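Local coordinates for protein Cel44C (Paenibacillus polymyxa, PDB 2YJQ) that probably hydrolyses beta-1,4-glucan chains such as xyloglucan and cellulose, acting through the family 44 glycoside hydrolase module that this chain contains, at residues G47-G52 with D71-S76; N57-A62 with A83-P88; D65-S70 with N121-E126. The protein carries 8 engineered substitutions. One frame throughout, in Å; residues are numbered along the deposited sequence. Where two conformers were deposited one is given.

Overall arrangement
After strand 9-22 of the nine-stranded sheet, the chain enters the eight-stranded barrel. All three contacts lie on the same side of the centre of the chain. Contact 1 closes the loop from residues 47-52, after barrel strand 42-45, to helix 73-77. Contact 2 starts inside that loop, at 57-62, and ends at 83-88, on helix 82-85 and the residues that follow. Contact 3 closes the longest loop, from 65-70 to 121-126. None nests; all three cross. Strands 60-61, 69-71 and 122-123 form one small antiparallel sheet. The Cys75-Cys85 disulfide joins contacts 1 and 2. A probable hydrogen bond from Asn48 ND2 to Asp65 OD2 joins contacts 1 and 3, and Asn61 joins contacts 2 and 3.

Contact 1 of 3, residues G47-G52 with D71-S76; sequences GNRMTG and DNYLCS. With OXZ (tetrahydrooxazine), chain E; BGC (beta-D-glucopyranose), chain C; BGC (beta-D-glucopyranose), chain B.
Arg49 and Asp71 cross at about a right angle and form a salt bridge. Arg49 NH2 meets Asp71 OD2 at 3.1 Å, in the guanidinium plane and on the syn side of the carboxylate. The bonds to Asp71 OD1 are weak. Asp71 OD1 also takes the backbone N of Tyr73 at 2.8 Å, an Asx turn that, with Ser69 OG on Asp71 OD2, helps hold the carboxylate. Tyr73 CB lies over one face of the guanidinium, 3.4 Å from Arg49 NH2. The ring and guanidinium planes are 26° apart.

A bend at chi2 (-83°) turns the Arg49 chain along the sugar. Arg49 NE donates to O2 of the chain B glucose at 2.7 Å, and Arg49 NH2 to its O3 at 3.1 Å, almost straight. C3 of this glucose sits over the centre of the Tyr73 ring, a CH-pi approach. One residue on, Met50 SD packs on Leu74 CD1 at 3.9 Å. With an alanine at Arg49, the Asp71 carboxylate is likely to lose its cationic mate, Ser60 OG a donor and this glucose two. Asn48 N binds tetrahydrooxazine O3 at 3.0 Å. This is typical of a glycosidase cleft at the C-terminal ends of TIM-barrel strands.

Contact 2 of 3, residues N57-A62 with A83-P88; sequences NNMSNA and AECEKP. With BGC (beta-D-glucopyranose), chain B.
Asn58 has CG anti to its carbonyl carbon (chi1 -69°), which carries the amide over to the backbone of Cys85 and Lys87. Cys85 has SG anti to the backbone N (chi1 -160°), which places the sulfur beside Asn58 and Met59.

The Asn58 amide makes the main link. Asn58 ND2 donates to two backbone carbonyls, Cys85 O at 2.8 Å and Lys87 O at 2.9 Å. Both acceptors lie close to the amide plane. The bond to Cys85 O is the straighter one, at 164° on the hydrogen. Asn58 ND2 stands well above the plane of each carbonyl. With both amide hydrogens used on the backbone, the group is fixed against flipping. Its OD1 is bound as well, by Tyr53 OH and Val91 N. The side chain thus ties residues 85 and 87 to the loop at Asn58.

The second link is apolar. Met59 bends at chi2 and chi3, and Met59 CE comes to 3.8 Å from Cys85 SG. Asn58 CB is 4.2 Å from Cys85 SG. This sulfur belongs to the disulfide with Cys75.

Asn57 OD1 accepts from Met59 N at 3.1 Å. This Asx turn shapes the approach to strand 60-61. Two barrel loops are thus joined by an asparagine bonded twice to backbone, beside the Cys75-Cys85 disulfide and next to the calcium-binding residue Glu56.

Contact 3 of 3, residues D65-S70 with N121-E126; sequences DWQHSS and NGSVQE. Engineered in segment 65-70: His68 (natural residue Gln). With BGC (beta-D-glucopyranose), chain C; BGC (beta-D-glucopyranose), chain B.
Ser69 and Ser123 face each other in a small antiparallel sheet, where strands 69-71 and 122-123 pair edge to edge. The sheet is built from loops of the TIM barrel, and strand 60-61 completes it.

Backbone bonds come first. Ser70 and Gly122 form a hydrogen-bonded pair. Ser70 N donates to Gly122 O at 3.0 Å, and Gly122 N returns to Ser70 O at 2.6 Å. Asn121 and Gly122 both face Ser70, which makes a classic beta bulge. At these backbone angles a side chain on Gly122 would collide with the carbonyl oxygen of Asn121. Ser69 and Ser123 form the non-hydrogen-bonded pair, with CA atoms 3.8 Å apart. Beyond it, Val124 N donates to His68 O at 2.9 Å. The same His68 oxygen also receives Asn61 ND2 from strand 60-61, and Gly122 O is shared with Arg134 NH2.

Side-chain contacts come second. Val124 CG2 is anti to its carbonyl carbon and lies against Ser70 OG at 3.6 Å; this hydroxyl is bonded to Asn61 ND2. Ser69 OG is anti to the backbone N (chi1 177°), which lays it alongside Gly122 CA at 3.5 Å. Its hydrogen bond is with Asp71 OD2. His68 is an engineered residue. His68 CB rests on Val124 O at 3.6 Å, while its ring leads off toward Pro196 and Arg197. Ser123 OG donates to Gln67 O, but this bond is very short and its length is doubtful.

A sugar contact comes third: Asp65 CB lies 3.4 Å from O4 of the chain C glucose.

Contact 1 of 3, residues G47-G52 with D71-S76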
loop_
_atom_site.group_PDB
_atom_site.type_symbol
_atom_site.label_atom_id
_atom_site.label_comp_id
_atom_site.label_asym_id
_atom_site.label_seq_id
_atom_site.Cartn_x
_atom_site.Cartn_y
_atom_site.Cartn_z
ATOM N N GLY A 47 3.696 6.035 7.677
ATOM C CA GLY A 47 3.024 5.766 8.959
ATOM C C GLY A 47 3.146 6.908 9.977
ATOM O O GLY A 47 3.838 7.928 9.757
ATOM N N ASN A 48 2.450 6.748 11.097
ATOM C CA ASN A 48 2.342 7.802 12.151
ATOM C C ASN A 48 3.655 8.453 12.543
ATOM O O ASN A 48 3.764 9.666 12.638
ATOM C CB ASN A 48 1.630 7.204 13.354
ATOM C CG ASN A 48 0.164 6.901 13.044
ATOM O OD1 ASN A 48 -0.381 7.412 12.051
ATOM N ND2 ASN A 48 -0.480 6.091 13.873
ATOM N N ARG A 49 4.694 7.651 12.682
ATOM C CA ARG A 49 5.982 8.178 13.115
ATOM C C ARG A 49 6.655 9.168 12.182
ATOM O O ARG A 49 7.482 10.021 12.651
ATOM C CB ARG A 49 6.932 7.003 13.393
ATOM C CG ARG A 49 6.800 6.401 14.777
ATOM C CD ARG A 49 7.616 7.243 15.788
ATOM N NE ARG A 49 7.611 6.783 17.185
ATOM C CZ ARG A 49 8.422 7.338 18.104
ATOM N NH1 ARG A 49 9.266 8.307 17.781
ATOM N NH2 ARG A 49 8.430 6.903 19.338
ATOM N N MET A 50 6.328 9.115 10.879
ATOM C CA MET A 50 7.009 9.981 9.879
ATOM C C MET A 50 6.514 11.423 9.847
ATOM O O MET A 50 7.233 12.337 9.406
ATOM C CB MET A 50 6.986 9.379 8.469
ATOM C CG MET A 50 7.942 8.221 8.307
ATOM S SD MET A 50 9.637 8.650 8.615
ATOM C CE MET A 50 10.167 9.742 7.284
ATOM N N THR A 51 5.277 11.630 10.298
ATOM C CA THR A 51 4.725 13.005 10.427
ATOM C C THR A 51 5.723 13.946 11.141
ATOM O O THR A 51 5.984 15.077 10.648
ATOM C CB THR A 51 3.389 13.031 11.199
ATOM O OG1 THR A 51 2.367 12.294 10.487
ATOM C CG2 THR A 51 2.914 14.446 11.332
ATOM N N GLY A 52 6.302 13.502 12.261
ATOM C CA GLY A 52 7.093 14.448 13.054
ATOM C C GLY A 52 8.567 14.145 13.030
ATOM O O GLY A 52 9.355 14.654 13.899
ATOM N N ASP A 71 11.604 10.798 20.628
ATOM C CA ASP A 71 12.726 9.899 20.953
ATOM C C ASP A 71 13.394 9.348 19.680
ATOM O O ASP A 71 13.012 9.729 18.578
ATOM C CB ASP A 71 12.202 8.769 21.856
ATOM C CG ASP A 71 11.185 7.949 21.161
ATOM O OD1 ASP A 71 11.417 7.671 19.975
ATOM O OD2 ASP A 71 10.151 7.618 21.757
ATOM N N ASN A 72 14.342 8.418 19.825
ATOM C CA ASN A 72 15.117 7.946 18.684
ATOM C C ASN A 72 14.576 6.587 18.164
ATOM O O ASN A 72 15.295 5.740 17.561
ATOM C CB ASN A 72 16.597 7.853 19.083
ATOM C CG ASN A 72 16.802 6.811 20.116
ATOM O OD1 ASN A 72 15.829 6.362 20.757
ATOM N ND2 ASN A 72 18.023 6.361 20.266
ATOM N N TYR A 73 13.299 6.363 18.405
ATOM C CA TYR A 73 12.668 5.130 17.951
ATOM C C TYR A 73 12.975 4.778 16.468
ATOM O O TYR A 73 13.217 3.624 16.169
ATOM C CB TYR A 73 11.158 5.170 18.175
ATOM C CG TYR A 73 10.409 3.997 17.577
ATOM C CD1 TYR A 73 10.347 2.748 18.247
ATOM C CD2 TYR A 73 9.797 4.108 16.339
ATOM C CE1 TYR A 73 9.614 1.658 17.703
ATOM C CE2 TYR A 73 9.079 3.045 15.782
ATOM C CZ TYR A 73 8.998 1.844 16.460
ATOM O OH TYR A 73 8.300 0.834 15.871
ATOM N N LEU A 74 12.963 5.740 15.546
ATOM C CA LEU A 74 13.243 5.339 14.146
ATOM C C LEU A 74 14.671 4.810 13.932
ATOM O O LEU A 74 14.912 3.975 13.024
ATOM C CB LEU A 74 12.895 6.455 13.155
ATOM C CG LEU A 74 11.379 6.704 12.997
ATOM C CD1 LEU A 74 11.061 7.934 12.140
ATOM C CD2 LEU A 74 10.619 5.462 12.483
ATOM N N CYS A 75 15.619 5.313 14.737
ATOM C CA CYS A 75 17.011 4.863 14.602
ATOM C C CYS A 75 17.144 3.477 15.168
ATOM O O CYS A 75 17.841 2.619 14.618
ATOM C CB CYS A 75 18.015 5.768 15.337
ATOM S SG CYS A 75 17.942 7.499 14.883
ATOM N N SER A 76 16.498 3.254 16.290
ATOM C CA SER A 76 16.646 1.974 16.961
ATOM C C SER A 76 15.863 0.901 16.222
ATOM O O SER A 76 16.366 -0.165 15.922
ATOM C CB SER A 76 16.192 2.083 18.404
ATOM O OG SER A 76 15.605 0.855 18.769
HETATM C C6 OXZ E . -2.919 1.392 12.644
HETATM C C5 OXZ E . -1.989 1.881 11.529
HETATM C C4 OXZ E . -0.766 2.709 12.044
HETATM C C3 OXZ E . 0.050 3.323 10.907
HETATM C C2 OXZ E . -0.818 4.175 9.937
HETATM O O6 OXZ E . -3.335 2.559 13.403
HETATM O O5 OXZ E . -2.732 2.795 10.713
HETATM O O4 OXZ E . 0.084 1.860 12.816
HETATM O O3 OXZ E . 1.192 4.091 11.371
HETATM N N1 OXZ E . -2.037 3.385 9.649
HETATM C C2 BGC C . 0.847 1.393 15.080
HETATM C C3 BGC C . 1.580 1.953 16.290
HETATM C C4 BGC C . 2.940 2.479 15.823
HETATM C C5 BGC C . 2.883 3.368 14.584
HETATM C C6 BGC C . 4.278 3.618 14.040
HETATM C C1 BGC C . 0.748 2.454 13.966
HETATM O O2 BGC C . -0.472 0.986 15.444
HETATM O O3 BGC C . 1.903 0.833 17.111
HETATM O O4 BGC C . 3.497 3.306 16.768
HETATM O O5 BGC C . 2.093 2.760 13.553
HETATM O O6 BGC C . 4.070 4.510 12.937
HETATM C C2 BGC B . 5.132 3.955 18.290
HETATM C C3 BGC B . 6.311 3.479 19.171
HETATM C C4 BGC B . 5.950 2.224 19.947
HETATM C C5 BGC B . 5.451 1.203 18.939
HETATM C C6 BGC B . 5.271 -0.123 19.671
HETATM C C1 BGC B . 4.654 2.811 17.428
HETATM O O2 BGC B . 5.493 5.063 17.453
HETATM O O3 BGC B . 6.685 4.465 20.117
HETATM O O4 BGC B . 7.167 1.718 20.483
HETATM O O5 BGC B . 4.285 1.783 18.331
HETATM O O6 BGC B . 3.912 -0.547 19.713
#

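Contact 2 of 3, residues N57-A62 with A83-P88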
loop_
_atom_site.group_PDB
_atom_site.type_symbol
_atom_site.label_atom_id
_atom_site.label_comp_id
_atom_site.label_asym_id
_atom_site.label_seq_id
_atom_site.Cartn_x
_atom_site.Cartn_y
_atom_site.Cartn_z
ATOM N N ASN A 57 18.150 15.506 12.823
ATOM C CA ASN A 57 18.640 14.777 14.020
ATOM C C ASN A 57 17.947 13.367 14.177
ATOM O O ASN A 57 18.237 12.642 15.114
ATOM C CB ASN A 57 18.454 15.660 15.323
ATOM C CG ASN A 57 16.978 15.909 15.618
ATOM O OD1 ASN A 57 16.146 15.382 14.884
ATOM N ND2 ASN A 57 16.642 16.678 16.656
ATOM N N ASN A 58 17.042 13.005 13.279
ATOM C CA ASN A 58 16.440 11.661 13.204
ATOM C C ASN A 58 15.478 11.421 14.309
ATOM O O ASN A 58 14.907 10.310 14.442
ATOM C CB ASN A 58 17.476 10.551 13.169
ATOM C CG ASN A 58 18.273 10.529 11.869
ATOM O OD1 ASN A 58 17.694 10.362 10.781
ATOM N ND2 ASN A 58 19.598 10.692 11.961
ATOM N N MET A 59 15.208 12.472 15.078
ATOM C CA MET A 59 14.222 12.351 16.109
ATOM C C MET A 59 12.816 12.301 15.499
ATOM O O MET A 59 12.576 12.766 14.357
ATOM C CB MET A 59 14.392 13.494 17.136
ATOM C CG MET A 59 15.749 13.458 17.832
ATOM S SD MET A 59 15.879 11.930 18.804
ATOM C CE MET A 59 17.417 11.316 18.111
ATOM N N SER A 60 11.866 11.750 16.248
ATOM C CA SER A 60 10.493 11.739 15.797
ATOM C C SER A 60 9.596 11.625 17.038
ATOM O O SER A 60 10.096 11.415 18.142
ATOM C CB SER A 60 10.262 10.565 14.837
ATOM O OG SER A 60 10.486 9.322 15.484
ATOM N N ASN A 61 8.272 11.668 16.835
ATOM C CA ASN A 61 7.331 11.617 17.926
ATOM C C ASN A 61 6.205 10.619 17.721
ATOM O O ASN A 61 5.579 10.570 16.672
ATOM C CB ASN A 61 6.787 13.024 18.181
ATOM C CG ASN A 61 5.991 13.114 19.493
ATOM O OD1 ASN A 61 4.869 12.556 19.605
ATOM N ND2 ASN A 61 6.580 13.812 20.507
ATOM N N ALA A 62 5.911 9.849 18.757
ATOM C CA ALA A 62 4.916 8.777 18.683
ATOM C C ALA A 62 3.484 9.211 18.623
ATOM O O ALA A 62 2.612 8.365 18.316
ATOM C CB ALA A 62 5.088 7.839 19.863
ATOM N N ALA A 83 25.964 6.642 16.788
ATOM C CA ALA A 83 26.699 7.496 15.859
ATOM C C ALA A 83 25.936 7.690 14.552
ATOM O O ALA A 83 25.941 8.787 13.979
ATOM C CB ALA A 83 28.086 6.930 15.588
ATOM N N GLU A 84 25.269 6.637 14.079
ATOM C CA GLU A 84 24.462 6.724 12.856
ATOM C C GLU A 84 23.228 7.565 13.107
ATOM O O GLU A 84 22.980 8.457 12.352
ATOM C CB GLU A 84 24.088 5.336 12.326
ATOM C CG GLU A 84 25.267 4.571 11.638
ATOM C CD GLU A 84 25.077 3.047 11.535
ATOM O OE1 GLU A 84 24.127 2.451 12.114
ATOM O OE2 GLU A 84 25.938 2.426 10.867
ATOM N N CYS A 85 22.467 7.295 14.166
ATOM C CA CYS A 85 21.390 8.182 14.587
ATOM C C CYS A 85 21.793 9.678 14.614
ATOM O O CYS A 85 20.919 10.552 14.477
ATOM C CB CYS A 85 20.871 7.792 15.929
ATOM S SG CYS A 85 19.193 8.410 16.327
ATOM N N GLU A 86 23.092 9.980 14.717
ATOM C CA GLU A 86 23.544 11.393 14.796
ATOM C C GLU A 86 23.822 12.050 13.474
ATOM O O GLU A 86 24.050 13.261 13.427
ATOM C CB GLU A 86 24.785 11.523 15.666
ATOM C CG GLU A 86 24.429 11.648 17.143
ATOM C CD GLU A 86 25.628 11.302 18.048
ATOM O OE1 GLU A 86 26.760 11.177 17.494
ATOM O OE2 GLU A 86 25.414 11.140 19.277
ATOM N N LYS A 87 23.876 11.236 12.423
ATOM C CA LYS A 87 24.082 11.675 11.060
ATOM C C LYS A 87 22.776 12.159 10.425
ATOM O O LYS A 87 21.851 11.370 10.242
ATOM C CB LYS A 87 24.587 10.504 10.236
ATOM C CG LYS A 87 25.560 10.872 9.124
ATOM C CD LYS A 87 26.580 9.711 8.868
ATOM C CE LYS A 87 27.270 9.240 10.185
ATOM N NZ LYS A 87 27.890 7.871 10.103
ATOM N N PRO A 88 22.703 13.458 10.034
ATOM C CA PRO A 88 21.511 13.930 9.270
ATOM C C PRO A 88 21.102 12.958 8.158
ATOM O O PRO A 88 21.922 12.438 7.409
ATOM C CB PRO A 88 21.946 15.262 8.659
ATOM C CG PRO A 88 23.221 15.670 9.397
ATOM C CD PRO A 88 23.797 14.456 10.096
HETATM C C2 BGC B . 5.132 3.955 18.290
HETATM C C3 BGC B . 6.311 3.479 19.171
HETATM C C4 BGC B . 5.950 2.224 19.947
HETATM C C5 BGC B . 5.451 1.203 18.939
HETATM C C6 BGC B . 5.271 -0.123 19.671
HETATM C C1 BGC B . 4.654 2.811 17.428
HETATM O O2 BGC B . 5.493 5.063 17.453
HETATM O O3 BGC B . 6.685 4.465 20.117
HETATM O O4 BGC B . 7.167 1.718 20.483
HETATM O O5 BGC B . 4.285 1.783 18.331
HETATM O O6 BGC B . 3.912 -0.547 19.713
#

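Contact 3 of 3, residues D65-S70 with N121-E126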
loop_
_atom_site.group_PDB
_atom_site.type_symbol
_atom_site.label_atom_id
_atom_site.label_comp_id
_atom_site.label_asym_id
_atom_site.label_seq_id
_atom_site.Cartn_x
_atom_site.Cartn_y
_atom_site.Cartn_z
ATOM N N ASP A 65 0.150 6.984 19.736
ATOM C CA ASP A 65 0.611 5.609 19.872
ATOM C C ASP A 65 1.479 5.284 21.141
ATOM O O ASP A 65 1.428 4.191 21.640
ATOM C CB ASP A 65 1.359 5.206 18.627
ATOM C CG ASP A 65 0.484 5.262 17.368
ATOM O OD1 ASP A 65 -0.676 4.893 17.458
ATOM O OD2 ASP A 65 0.954 5.689 16.296
ATOM N N TRP A 66 2.289 6.208 21.635
ATOM C CA TRP A 66 3.112 5.988 22.839
ATOM C C TRP A 66 3.389 7.323 23.489
ATOM O O TRP A 66 4.466 7.909 23.247
ATOM C CB TRP A 66 4.463 5.311 22.507
ATOM C CG TRP A 66 5.291 4.905 23.751
ATOM C CD1 TRP A 66 4.831 4.214 24.834
ATOM C CD2 TRP A 66 6.692 5.155 24.007
ATOM N NE1 TRP A 66 5.855 4.014 25.759
ATOM C CE2 TRP A 66 7.000 4.589 25.285
ATOM C CE3 TRP A 66 7.717 5.793 23.292
ATOM C CZ2 TRP A 66 8.299 4.659 25.875
ATOM C CZ3 TRP A 66 9.036 5.863 23.886
ATOM C CH2 TRP A 66 9.296 5.290 25.170
ATOM N N GLN A 67 2.412 7.825 24.242
ATOM C CA GLN A 67 2.562 8.970 25.186
ATOM C C GLN A 67 3.337 10.165 24.641
ATOM O O GLN A 67 4.089 10.857 25.362
ATOM C CB GLN A 67 3.045 8.484 26.591
ATOM C CG GLN A 67 4.506 8.074 26.632
ATOM C CD GLN A 67 4.975 7.316 27.902
ATOM O OE1 GLN A 67 6.191 7.360 28.260
ATOM N NE2 GLN A 67 4.050 6.592 28.551
ATOM N N HIS A 68 3.110 10.414 23.348
ATOM C CA HIS A 68 3.595 11.611 22.660
ATOM C C HIS A 68 5.045 11.774 22.881
ATOM O O HIS A 68 5.569 12.892 22.987
ATOM C CB HIS A 68 2.822 12.845 23.100
ATOM C CG HIS A 68 1.341 12.695 22.912
ATOM N ND1 HIS A 68 0.495 12.370 23.953
ATOM C CD2 HIS A 68 0.576 12.757 21.800
ATOM C CE1 HIS A 68 -0.740 12.269 23.493
ATOM N NE2 HIS A 68 -0.719 12.498 22.190
ATOM N N SER A 69 5.714 10.630 22.866
ATOM C CA SER A 69 7.116 10.605 23.127
ATOM C C SER A 69 7.899 11.007 21.917
ATOM O O SER A 69 7.763 10.391 20.864
ATOM C CB SER A 69 7.536 9.215 23.576
ATOM O OG SER A 69 8.945 9.224 23.753
ATOM N N SER A 70 8.735 12.034 22.086
ATOM C CA SER A 70 9.814 12.346 21.164
ATOM C C SER A 70 11.054 11.587 21.568
ATOM O O SER A 70 11.561 11.787 22.688
ATOM C CB SER A 70 10.183 13.833 21.177
ATOM O OG SER A 70 9.208 14.640 20.537
ATOM N N ASN A 121 13.854 13.646 24.155
ATOM C CA ASN A 121 13.733 13.564 25.609
ATOM C C ASN A 121 12.497 12.934 26.089
ATOM O O ASN A 121 12.276 12.989 27.283
ATOM C CB ASN A 121 13.713 14.926 26.267
ATOM C CG ASN A 121 14.870 15.766 25.874
ATOM O OD1 ASN A 121 14.746 17.003 25.745
ATOM N ND2 ASN A 121 15.999 15.133 25.660
ATOM N N GLY A 122 11.640 12.422 25.213
ATOM C CA GLY A 122 10.448 11.746 25.669
ATOM C C GLY A 122 9.180 12.552 25.539
ATOM O O GLY A 122 9.091 13.484 24.734
ATOM N N SER A 123 8.204 12.186 26.361
ATOM C CA SER A 123 6.863 12.631 26.315
ATOM C C SER A 123 6.691 14.151 26.216
ATOM O O SER A 123 7.338 14.924 26.980
ATOM C CB SER A 123 6.286 12.212 27.628
ATOM O OG SER A 123 4.966 11.838 27.448
ATOM N N VAL A 124 5.845 14.592 25.271
ATOM C CA VAL A 124 5.594 16.035 25.083
ATOM C C VAL A 124 4.223 16.323 25.664
ATOM O O VAL A 124 3.247 15.752 25.182
ATOM C CB VAL A 124 5.697 16.392 23.591
ATOM C CG1 VAL A 124 5.151 17.815 23.263
ATOM C CG2 VAL A 124 7.153 16.210 23.089
ATOM N N GLN A 125 4.102 17.151 26.725
ATOM C CA GLN A 125 2.739 17.312 27.363
ATOM C C GLN A 125 1.875 18.310 26.638
ATOM O O GLN A 125 2.404 19.127 25.894
ATOM C CB GLN A 125 2.782 17.740 28.848
ATOM C CG GLN A 125 3.056 16.623 29.893
ATOM C CD GLN A 125 4.553 16.373 30.002
ATOM O OE1 GLN A 125 5.341 17.309 30.179
ATOM N NE2 GLN A 125 4.960 15.127 29.823
ATOM N N GLU A 126 0.554 18.277 26.895
ATOM C CA GLU A 126 -0.391 19.198 26.250
ATOM C C GLU A 126 -0.047 20.680 26.362
ATOM O O GLU A 126 -0.502 21.483 25.534
ATOM C CB GLU A 126 -1.867 18.968 26.623
ATOM C CG GLU A 126 -2.805 19.920 25.818
ATOM C CD GLU A 126 -4.289 19.612 25.901
ATOM O OE1 GLU A 126 -4.724 18.697 26.636
ATOM O OE2 GLU A 126 -5.051 20.301 25.204
HETATM C C2 BGC C . 0.847 1.393 15.080
HETATM C C3 BGC C . 1.580 1.953 16.290
HETATM C C4 BGC C . 2.940 2.479 15.823
HETATM C C5 BGC C . 2.883 3.368 14.584
HETATM C C6 BGC C . 4.278 3.618 14.040
HETATM C C1 BGC C . 0.748 2.454 13.966
HETATM O O2 BGC C . -0.472 0.986 15.444
HETATM O O3 BGC C . 1.903 0.833 17.111
HETATM O O4 BGC C . 3.497 3.306 16.768
HETATM O O5 BGC C . 2.093 2.760 13.553
HETATM O O6 BGC C . 4.070 4.510 12.937
HETATM C C2 BGC B . 5.132 3.955 18.290
HETATM C C3 BGC B . 6.311 3.479 19.171
HETATM C C4 BGC B . 5.950 2.224 19.947
HETATM C C5 BGC B . 5.451 1.203 18.939
HETATM C C6 BGC B . 5.271 -0.123 19.671
HETATM C C1 BGC B . 4.654 2.811 17.428
HETATM O O2 BGC B . 5.493 5.063 17.453
HETATM O O3 BGC B . 6.685 4.465 20.117
HETATM O O4 BGC B . 7.167 1.718 20.483
HETATM O O5 BGC B . 4.285 1.783 18.331
HETATM O O6 BGC B . 3.912 -0.547 19.713
#